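Local atomic coordinates of MgGH51 (Meripilus giganteus, PDB entry 6ZPV), a protein that is an alpha-L-arabinofuranosidase of family GH51 that probably hydrolyses terminal arabinofuranosyl residues from arabinose-containing polysaccharides or oligosaccharides. Residues F509-L514 with F617-I622; F176-D181 with I190-F195; D365-L370 with L390-Q395. All coordinates share one frame; numbering follows the deposited sequence. Where two conformers were deposited one is given.

Contact 1 of 3, residues F509-L514 with F617-I622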
loop_
_atom_site.group_PDB
_atom_site.type_symbol
_atom_site.label_atom_id
_atom_site.label_comp_id
_atom_site.label_asym_id
_atom_site.label_seq_id
_atom_site.Cartn_x
_atom_site.Cartn_y
_atom_site.Cartn_z
ATOM N N PHE A 509 -9.894 -5.451 8.075
ATOM C CA PHE A 509 -10.089 -4.051 7.679
ATOM C C PHE A 509 -11.120 -3.405 8.582
ATOM O O PHE A 509 -10.917 -2.280 9.069
ATOM C CB PHE A 509 -10.548 -3.979 6.222
ATOM C CG PHE A 509 -11.003 -2.592 5.817
ATOM C CD1 PHE A 509 -10.106 -1.674 5.328
ATOM C CD2 PHE A 509 -12.339 -2.208 5.947
ATOM C CE1 PHE A 509 -10.551 -0.415 4.940
ATOM C CE2 PHE A 509 -12.783 -0.951 5.545
ATOM C CZ PHE A 509 -11.853 -0.065 5.056
ATOM N N PHE A 510 -12.255 -4.082 8.810
ATOM C CA PHE A 510 -13.284 -3.480 9.662
ATOM C C PHE A 510 -12.796 -3.327 11.096
ATOM O O PHE A 510 -13.158 -2.331 11.709
ATOM C CB PHE A 510 -14.599 -4.265 9.559
ATOM C CG PHE A 510 -15.287 -4.095 8.226
ATOM C CD1 PHE A 510 -15.695 -2.840 7.804
ATOM C CD2 PHE A 510 -15.543 -5.181 7.400
ATOM C CE1 PHE A 510 -16.349 -2.704 6.596
ATOM C CE2 PHE A 510 -16.196 -5.051 6.211
ATOM C CZ PHE A 510 -16.565 -3.805 5.805
ATOM N N ALA A 511 -12.014 -4.245 11.622
ATOM C CA ALA A 511 -11.442 -4.033 12.965
ATOM C C ALA A 511 -10.529 -2.810 12.973
ATOM O O ALA A 511 -10.585 -1.991 13.902
ATOM C CB ALA A 511 -10.723 -5.277 13.459
ATOM N N GLN A 512 -9.678 -2.685 11.973
ATOM C CA GLN A 512 -8.794 -1.517 11.884
ATOM C C GLN A 512 -9.616 -0.233 11.813
ATOM O O GLN A 512 -9.275 0.750 12.514
ATOM C CB GLN A 512 -7.851 -1.602 10.674
ATOM C CG GLN A 512 -6.816 -2.721 10.701
ATOM C CD GLN A 512 -5.776 -2.490 11.740
ATOM O OE1 GLN A 512 -5.177 -1.384 11.798
ATOM N NE2 GLN A 512 -5.515 -3.527 12.549
ATOM N N LYS A 513 -10.636 -0.198 10.971
ATOM C CA LYS A 513 -11.485 1.002 10.828
ATOM C C LYS A 513 -12.231 1.310 12.131
ATOM O O LYS A 513 -12.313 2.502 12.514
ATOM C CB LYS A 513 -12.452 0.727 9.675
ATOM C CG LYS A 513 -13.425 1.855 9.387
ATOM C CD LYS A 513 -14.390 1.545 8.223
ATOM C CE LYS A 513 -15.383 2.658 7.960
ATOM N NZ LYS A 513 -16.408 2.252 6.957
ATOM N N LEU A 514 -12.790 0.316 12.775
ATOM C CA LEU A 514 -13.502 0.541 14.037
ATOM C C LEU A 514 -12.555 1.149 15.070
ATOM O O LEU A 514 -12.967 2.030 15.835
ATOM C CB LEU A 514 -14.121 -0.767 14.548
ATOM C CG LEU A 514 -15.386 -1.230 13.829
ATOM C CD1 LEU A 514 -15.728 -2.619 14.239
ATOM C CD2 LEU A 514 -16.549 -0.327 14.069
ATOM N N PHE A 617 -16.580 -14.166 19.338
ATOM C CA PHE A 617 -15.886 -13.705 18.131
ATOM C C PHE A 617 -16.496 -12.382 17.670
ATOM O O PHE A 617 -17.081 -12.298 16.565
ATOM C CB PHE A 617 -15.907 -14.758 17.025
ATOM C CG PHE A 617 -15.223 -16.038 17.435
ATOM C CD1 PHE A 617 -13.844 -16.074 17.767
ATOM C CD2 PHE A 617 -15.936 -17.196 17.571
ATOM C CE1 PHE A 617 -13.228 -17.204 18.229
ATOM C CE2 PHE A 617 -15.310 -18.366 18.018
ATOM C CZ PHE A 617 -13.971 -18.346 18.354
ATOM N N SER A 618 -16.345 -11.337 18.470
ATOM C CA SER A 618 -16.894 -10.020 18.091
ATOM C C SER A 618 -15.921 -8.882 18.404
ATOM O O SER A 618 -15.146 -8.948 19.386
ATOM C CB SER A 618 -18.218 -9.772 18.780
ATOM O OG SER A 618 -18.116 -9.695 20.196
ATOM N N VAL A 619 -16.054 -7.823 17.620
ATOM C CA VAL A 619 -15.426 -6.541 17.884
ATOM C C VAL A 619 -16.574 -5.534 17.966
ATOM O O VAL A 619 -17.367 -5.421 17.020
ATOM C CB VAL A 619 -14.453 -6.076 16.781
ATOM C CG1 VAL A 619 -13.809 -4.756 17.164
ATOM C CG2 VAL A 619 -13.406 -7.157 16.527
ATOM N N SER A 620 -16.658 -4.798 19.072
ATOM C CA SER A 620 -17.762 -3.859 19.315
ATOM C C SER A 620 -17.201 -2.509 19.705
ATOM O O SER A 620 -16.192 -2.436 20.433
ATOM C CB SER A 620 -18.719 -4.358 20.374
ATOM O OG SER A 620 -19.168 -5.685 20.091
ATOM N N VAL A 621 -17.913 -1.460 19.344
ATOM C CA VAL A 621 -17.600 -0.090 19.810
ATOM C C VAL A 621 -18.904 0.514 20.319
ATOM O O VAL A 621 -19.882 0.599 19.551
ATOM C CB VAL A 621 -17.035 0.795 18.700
ATOM C CG1 VAL A 621 -16.707 2.177 19.258
ATOM C CG2 VAL A 621 -15.823 0.135 18.049
ATOM N N ILE A 622 -18.886 0.945 21.562
ATOM C CA ILE A 622 -20.006 1.684 22.164
ATOM C C ILE A 622 -19.525 3.114 22.325
ATOM O O ILE A 622 -18.467 3.341 22.967
ATOM C CB ILE A 622 -20.476 1.080 23.506
ATOM C CG1 ILE A 622 -21.042 -0.303 23.245
ATOM C CG2 ILE A 622 -21.516 2.019 24.148
ATOM C CD1 ILE A 622 -21.389 -1.095 24.518
#
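Leu514 packs against two valines of strand 618-625 from a helix that runs almost alongside that strand: the short axes of helix 509-514 and strand 618-622 diverge by only 22° and approach to 9.4 Å. The leucine divides its branches between the pair. CD1 reaches Val619, meeting CG1 at 4.1 Å, while Leu514 CB lies 4.0 Å from Val621 CG2 and Leu514 CD2 is 4.1 Å from the same methyl. With chi1 at -76°, Leu514 CG stands beside the backbone N, opposite the carbonyl carbon. The leucine and valine side chains slide past one another in opposite directions. One turn earlier, Ala511 adds a looser touch, CB to Val619 CG2 at 4.5 Å.

The alternation of the strand accounts for this pattern, since Val619 and Val621 point at the helix and Ser620 points away, where its OG is hydrogen-bonded to Tyr612 OH. Strand 618-625 lies between 547-554 and 575-582 in the antiparallel C-terminal sheet, and it starts at a G1 beta bulge in which Phe617 and Ser618 both face Asn554. Helix 507-517 has a second face turned to the catalytic barrel: Lys513 forms a salt bridge with Glu219 of helix 211-219, and Gln512 NE2 is hydrogen-bonded to Tyr430 OH of barrel strand 424-432. Helix 454-469 covers Val619 as well, through Thr458 and Ala461.

Contact 2 of 3, residues F176-D181 with I190-F195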
loop_
_atom_site.group_PDB
_atom_site.type_symbol
_atom_site.label_atom_id
_atom_site.label_comp_id
_atom_site.label_asym_id
_atom_site.label_seq_id
_atom_site.Cartn_x
_atom_site.Cartn_y
_atom_site.Cartn_z
ATOM N N PHE A 176 -6.658 -3.498 -23.705
ATOM C CA PHE A 176 -6.247 -2.355 -24.511
ATOM C C PHE A 176 -5.737 -2.859 -25.860
ATOM O O PHE A 176 -5.125 -3.939 -25.914
ATOM C CB PHE A 176 -5.138 -1.634 -23.780
ATOM C CG PHE A 176 -4.496 -0.486 -24.516
ATOM C CD1 PHE A 176 -5.212 0.695 -24.731
ATOM C CD2 PHE A 176 -3.197 -0.556 -24.965
ATOM C CE1 PHE A 176 -4.667 1.769 -25.404
ATOM C CE2 PHE A 176 -2.616 0.563 -25.608
ATOM C CZ PHE A 176 -3.344 1.691 -25.845
ATOM N N PHE A 177 -5.954 -2.106 -26.928
ATOM C CA PHE A 177 -5.437 -2.492 -28.246
ATOM C C PHE A 177 -4.850 -1.281 -28.962
ATOM O O PHE A 177 -5.243 -0.111 -28.734
ATOM C CB PHE A 177 -6.514 -3.139 -29.127
ATOM C CG PHE A 177 -7.605 -2.252 -29.657
ATOM C CD1 PHE A 177 -7.405 -1.468 -30.780
ATOM C CD2 PHE A 177 -8.842 -2.219 -29.039
ATOM C CE1 PHE A 177 -8.451 -0.682 -31.262
ATOM C CE2 PHE A 177 -9.876 -1.457 -29.543
ATOM C CZ PHE A 177 -9.675 -0.670 -30.696
ATOM N N VAL A 178 -3.944 -1.607 -29.880
ATOM C CA VAL A 178 -3.375 -0.702 -30.891
ATOM C C VAL A 178 -3.472 -1.426 -32.218
ATOM O O VAL A 178 -3.003 -2.577 -32.309
ATOM C CB VAL A 178 -1.921 -0.339 -30.572
ATOM C CG1 VAL A 178 -1.327 0.542 -31.646
ATOM C CG2 VAL A 178 -1.805 0.294 -29.202
ATOM N N THR A 179 -4.058 -0.816 -33.236
ATOM C CA THR A 179 -4.123 -1.419 -34.584
ATOM C C THR A 179 -3.809 -0.376 -35.648
ATOM O O THR A 179 -4.086 0.823 -35.506
ATOM C CB THR A 179 -5.484 -2.068 -34.845
ATOM O OG1 THR A 179 -6.545 -1.129 -34.790
ATOM C CG2 THR A 179 -5.765 -3.212 -33.928
ATOM N N ILE A 180 -3.398 -0.917 -36.797
ATOM C CA ILE A 180 -3.454 -0.178 -38.085
ATOM C C ILE A 180 -4.220 -1.076 -39.073
ATOM O O ILE A 180 -4.451 -2.277 -38.842
ATOM C CB ILE A 180 -2.044 0.185 -38.598
ATOM C CG1 ILE A 180 -1.180 -1.035 -38.907
ATOM C CG2 ILE A 180 -1.353 1.139 -37.672
ATOM C CD1 ILE A 180 0.148 -0.698 -39.552
ATOM N N ASP A 181 -4.570 -0.499 -40.199
ATOM C CA ASP A 181 -5.187 -1.216 -41.296
ATOM C C ASP A 181 -4.114 -2.082 -41.944
ATOM O O ASP A 181 -3.088 -1.594 -42.434
ATOM C CB ASP A 181 -5.815 -0.223 -42.272
ATOM C CG ASP A 181 -6.546 -0.854 -43.407
ATOM O OD1 ASP A 181 -5.928 -1.643 -44.151
ATOM O OD2 ASP A 181 -7.753 -0.522 -43.612
ATOM N N ILE A 190 7.014 -0.966 -37.160
ATOM C CA ILE A 190 6.980 0.204 -36.278
ATOM C C ILE A 190 7.563 -0.223 -34.927
ATOM O O ILE A 190 7.247 -1.327 -34.424
ATOM C CB ILE A 190 5.532 0.734 -36.079
ATOM C CG1 ILE A 190 4.868 1.047 -37.433
ATOM C CG2 ILE A 190 5.559 1.951 -35.185
ATOM C CD1 ILE A 190 3.397 1.367 -37.334
ATOM N N ASN A 191 8.401 0.622 -34.335
ATOM C CA ASN A 191 8.901 0.410 -32.966
ATOM C C ASN A 191 8.035 1.266 -32.014
ATOM O O ASN A 191 7.784 2.458 -32.288
ATOM C CB ASN A 191 10.349 0.785 -32.777
ATOM C CG ASN A 191 11.363 -0.132 -33.446
ATOM O OD1 ASN A 191 10.986 -1.005 -34.229
ATOM N ND2 ASN A 191 12.657 0.100 -33.142
ATOM N N PHE A 192 7.638 0.649 -30.884
ATOM C CA PHE A 192 6.830 1.322 -29.858
ATOM C C PHE A 192 7.528 1.284 -28.518
ATOM O O PHE A 192 8.273 0.311 -28.241
ATOM C CB PHE A 192 5.458 0.639 -29.717
ATOM C CG PHE A 192 4.519 0.757 -30.887
ATOM C CD1 PHE A 192 3.654 1.814 -30.953
ATOM C CD2 PHE A 192 4.480 -0.230 -31.897
ATOM C CE1 PHE A 192 2.761 1.913 -32.013
ATOM C CE2 PHE A 192 3.573 -0.106 -32.926
ATOM C CZ PHE A 192 2.718 0.953 -32.987
ATOM N N ALA A 193 7.233 2.248 -27.676
ATOM C CA ALA A 193 7.791 2.266 -26.323
ATOM C C ALA A 193 6.844 3.030 -25.416
ATOM O O ALA A 193 6.039 3.839 -25.886
ATOM C CB ALA A 193 9.189 2.890 -26.303
ATOM N N MET A 194 7.032 2.824 -24.105
ATOM C CA MET A 194 6.394 3.685 -23.086
ATOM C C MET A 194 4.899 3.863 -23.368
ATOM O O MET A 194 4.390 4.974 -23.536
ATOM C CB MET A 194 7.129 5.030 -22.977
ATOM C CG MET A 194 6.789 5.912 -21.819
ATOM S SD MET A 194 6.929 5.157 -20.170
ATOM C CE MET A 194 5.195 4.885 -19.760
ATOM N N PHE A 195 4.177 2.757 -23.297
ATOM C CA PHE A 195 2.702 2.791 -23.366
ATOM C C PHE A 195 2.112 3.173 -22.032
ATOM O O PHE A 195 2.693 2.900 -20.978
ATOM C CB PHE A 195 2.188 1.396 -23.716
ATOM C CG PHE A 195 2.551 0.867 -25.081
ATOM C CD1 PHE A 195 1.699 1.089 -26.165
ATOM C CD2 PHE A 195 3.672 0.094 -25.303
ATOM C CE1 PHE A 195 1.939 0.538 -27.426
ATOM C CE2 PHE A 195 3.926 -0.450 -26.570
ATOM C CZ PHE A 195 3.074 -0.228 -27.619
#
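Aliphatic-to-aromatic touches are the main kind here, and Val178 makes both. Its CG2 lies 4.2 Å from Phe195 CE1, and its CG1 lies 4.3 Å from Phe192 CZ. Because CG1 is opposite the backbone N (chi1 178°) and CG2 stands beside it, the two methyls spread to neighbouring rings, each approached obliquely.

The ring-to-ring contact joins Phe176 and Phe195: Phe195 CD1 comes to the edge of the Phe176 ring, near its plane, 4.4 Å from CE2 of Phe176. The purely aliphatic one is Ile180 CD1 against Ile190 CD1, also at 4.4 Å. Within the second strand, Ile190 CG2 sits 3.6 Å above the plane of the Phe192 ring, toward its rim; that ring also meets Phe96 edge-to-face.

No hydrogen bond crosses. The strands belong to two five-stranded antiparallel sheets, 174-181 between 93-98 and 127-136, 189-198 between 80-85 and 112-119. Short axes 11.8 Å apart, at 159°, are consistent with facing sheets of a beta sandwich. Met194, with a left-handed backbone, interrupts the alternation and lets Phe192 and Phe195 both point inward. All six touching residues being buried and apolar, the sheets are joined here by dispersion and hydrophobic burial, without directional bonds.

Contact 3 of 3, residues D365-L370 with L390-Q395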
loop_
_atom_site.group_PDB
_atom_site.type_symbol
_atom_site.label_atom_id
_atom_site.label_comp_id
_atom_site.label_asym_id
_atom_site.label_seq_id
_atom_site.Cartn_x
_atom_site.Cartn_y
_atom_site.Cartn_z
ATOM N N ASP A 365 26.255 5.428 11.684
ATOM C CA ASP A 365 26.756 6.376 10.669
ATOM C C ASP A 365 25.577 7.073 9.938
ATOM O O ASP A 365 25.646 8.268 9.706
ATOM C CB ASP A 365 27.699 5.676 9.688
ATOM C CG ASP A 365 29.000 5.189 10.327
ATOM O OD1 ASP A 365 29.226 5.443 11.532
ATOM O OD2 ASP A 365 29.815 4.625 9.583
ATOM N N PHE A 366 24.521 6.319 9.625
ATOM C CA PHE A 366 23.348 6.956 9.026
ATOM C C PHE A 366 22.737 7.938 9.962
ATOM O O PHE A 366 22.468 9.071 9.529
ATOM C CB PHE A 366 22.305 5.913 8.565
ATOM C CG PHE A 366 22.481 5.354 7.173
ATOM C CD1 PHE A 366 23.371 4.315 6.937
ATOM C CD2 PHE A 366 21.793 5.904 6.130
ATOM C CE1 PHE A 366 23.552 3.835 5.650
ATOM C CE2 PHE A 366 21.978 5.428 4.828
ATOM C CZ PHE A 366 22.840 4.391 4.601
ATOM N N VAL A 367 22.422 7.570 11.192
ATOM C CA VAL A 367 21.652 8.482 12.048
ATOM C C VAL A 367 22.538 9.660 12.491
ATOM O O VAL A 367 22.040 10.793 12.580
ATOM C CB VAL A 367 21.003 7.746 13.238
ATOM C CG1 VAL A 367 20.307 8.718 14.171
ATOM C CG2 VAL A 367 20.045 6.716 12.710
ATOM N N THR A 368 23.837 9.450 12.735
ATOM C CA THR A 368 24.671 10.604 13.109
ATOM C C THR A 368 24.565 11.675 11.990
ATOM O O THR A 368 24.374 12.873 12.252
ATOM C CB THR A 368 26.122 10.190 13.383
ATOM O OG1 THR A 368 26.138 9.280 14.488
ATOM C CG2 THR A 368 27.000 11.367 13.718
ATOM N N ALA A 369 24.738 11.225 10.734
ATOM C CA ALA A 369 24.678 12.160 9.589
ATOM C C ALA A 369 23.281 12.751 9.402
ATOM O O ALA A 369 23.130 13.975 9.199
ATOM C CB ALA A 369 25.159 11.487 8.346
ATOM N N LEU A 370 22.265 11.876 9.368
ATOM C CA LEU A 370 20.920 12.344 9.057
ATOM C C LEU A 370 20.337 13.201 10.188
ATOM O O LEU A 370 19.658 14.202 9.909
ATOM C CB LEU A 370 20.024 11.148 8.717
ATOM C CG LEU A 370 20.042 10.665 7.270
ATOM C CD1 LEU A 370 21.424 10.283 6.736
ATOM C CD2 LEU A 370 19.093 9.525 7.083
ATOM N N LEU A 390 22.566 0.088 20.393
ATOM C CA LEU A 390 22.835 1.081 19.361
ATOM C C LEU A 390 23.278 2.429 19.897
ATOM O O LEU A 390 22.843 2.824 20.974
ATOM C CB LEU A 390 21.629 1.256 18.458
ATOM C CG LEU A 390 21.097 -0.015 17.808
ATOM C CD1 LEU A 390 19.811 0.300 17.021
ATOM C CD2 LEU A 390 22.122 -0.655 16.894
ATOM N N SER A 391 24.099 3.119 19.110
ATOM C CA SER A 391 24.539 4.491 19.378
ATOM C C SER A 391 24.368 5.262 18.077
ATOM O O SER A 391 24.878 4.843 17.036
ATOM C CB SER A 391 26.004 4.465 19.776
ATOM O OG SER A 391 26.447 5.781 19.943
ATOM N N PRO A 392 23.686 6.426 18.058
ATOM C CA PRO A 392 22.999 7.025 19.208
ATOM C C PRO A 392 21.833 6.161 19.706
ATOM O O PRO A 392 21.319 5.281 19.028
ATOM C CB PRO A 392 22.511 8.380 18.617
ATOM C CG PRO A 392 22.310 8.118 17.185
ATOM C CD PRO A 392 23.429 7.192 16.836
ATOM N N VAL A 393 21.422 6.436 20.934
ATOM C CA VAL A 393 20.275 5.730 21.565
ATOM C C VAL A 393 19.051 5.981 20.710
ATOM O O VAL A 393 18.689 7.118 20.400
ATOM C CB VAL A 393 20.059 6.197 23.011
ATOM C CG1 VAL A 393 18.777 5.552 23.588
ATOM C CG2 VAL A 393 21.233 5.888 23.891
ATOM N N PRO A 394 18.392 4.910 20.191
ATOM C CA PRO A 394 17.202 5.097 19.388
ATOM C C PRO A 394 16.072 5.700 20.215
ATOM O O PRO A 394 15.753 5.161 21.276
ATOM C CB PRO A 394 16.827 3.709 18.890
ATOM C CG PRO A 394 18.010 2.883 19.115
ATOM C CD PRO A 394 18.749 3.491 20.283
ATOM N N GLN A 395 15.391 6.690 19.614
ATOM C CA GLN A 395 14.170 7.192 20.251
ATOM C C GLN A 395 12.980 6.281 20.010
ATOM O O GLN A 395 12.010 6.375 20.794
ATOM C CB GLN A 395 13.878 8.585 19.741
ATOM C CG GLN A 395 14.955 9.583 20.104
ATOM C CD GLN A 395 14.421 10.945 19.836
ATOM O OE1 GLN A 395 14.469 11.443 18.691
ATOM N NE2 GLN A 395 13.880 11.524 20.900
#
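The pyrrolidine ring of Pro392 is the nearest thing to a flat group in this contact, and it meets helix 359-373 through two of its ring carbons. Pro392 CG, displaced from the ring by a C-gamma endo pucker, lies 3.7 Å from Val367 CG1. The adjacent Pro392 CD is 4.1 Å from Thr368 OG1. Both helix side chains cross the proline at a slant. The truly planar unit is the Ser391-Pro392 peptide, which is cis, as the separation of 3.0 Å between Ser391 CA and Pro392 CA confirms.

Val367 presents its methyl because CG1 stands opposite the backbone N (chi1 175°), and its CB follows at 4.2 Å from Pro392 CG. The touch of Thr368 is van der Waals, its partner being a ring carbon; OG1 is hydrogen-bonded to His364 O one turn earlier. A polar tie flanks the apolar one: Pro392 O accepts a bond from Trp363 NE1, and Leu390 and Pro394 also pack on Trp363. The loop is thus pinned to the same helix at several points.

On the outer side, Val393 touches an N-acetylglucosamine in a glycan pocket that includes Asn421, whose Asn-Gly-Thr sequon is consistent with N-glycosylation there. Strand 378-381 reaches 396-403 without an intervening helix, and loop 390-395 lies on that path. It packs on the helix of the preceding beta-alpha-beta crossover, 345-348/359-373/378-381, a repeating unit of the (beta/alpha)8 barrel.

The three contacts lie far apart, the nearest atoms of any two being about 21 to 29 Å from each other, and they share no helix or strand. Contacts 1 and 2 are fully buried and apolar, yet differ in build: contact 1 seats a helix on the C-terminal sheet, next to the barrel, whereas contact 2 closes a separate beta sandwich on the opposite side of the chain's centre. Aromatic rings dominate contact 2; contact 1 is wholly aliphatic. Contact 3 is smaller, at 103 Å² against 182 and 174, and lies nearer the surface on the barrel, where a proline ring meets a valine and a threonine, and a glycan lies on the adjoining Val393.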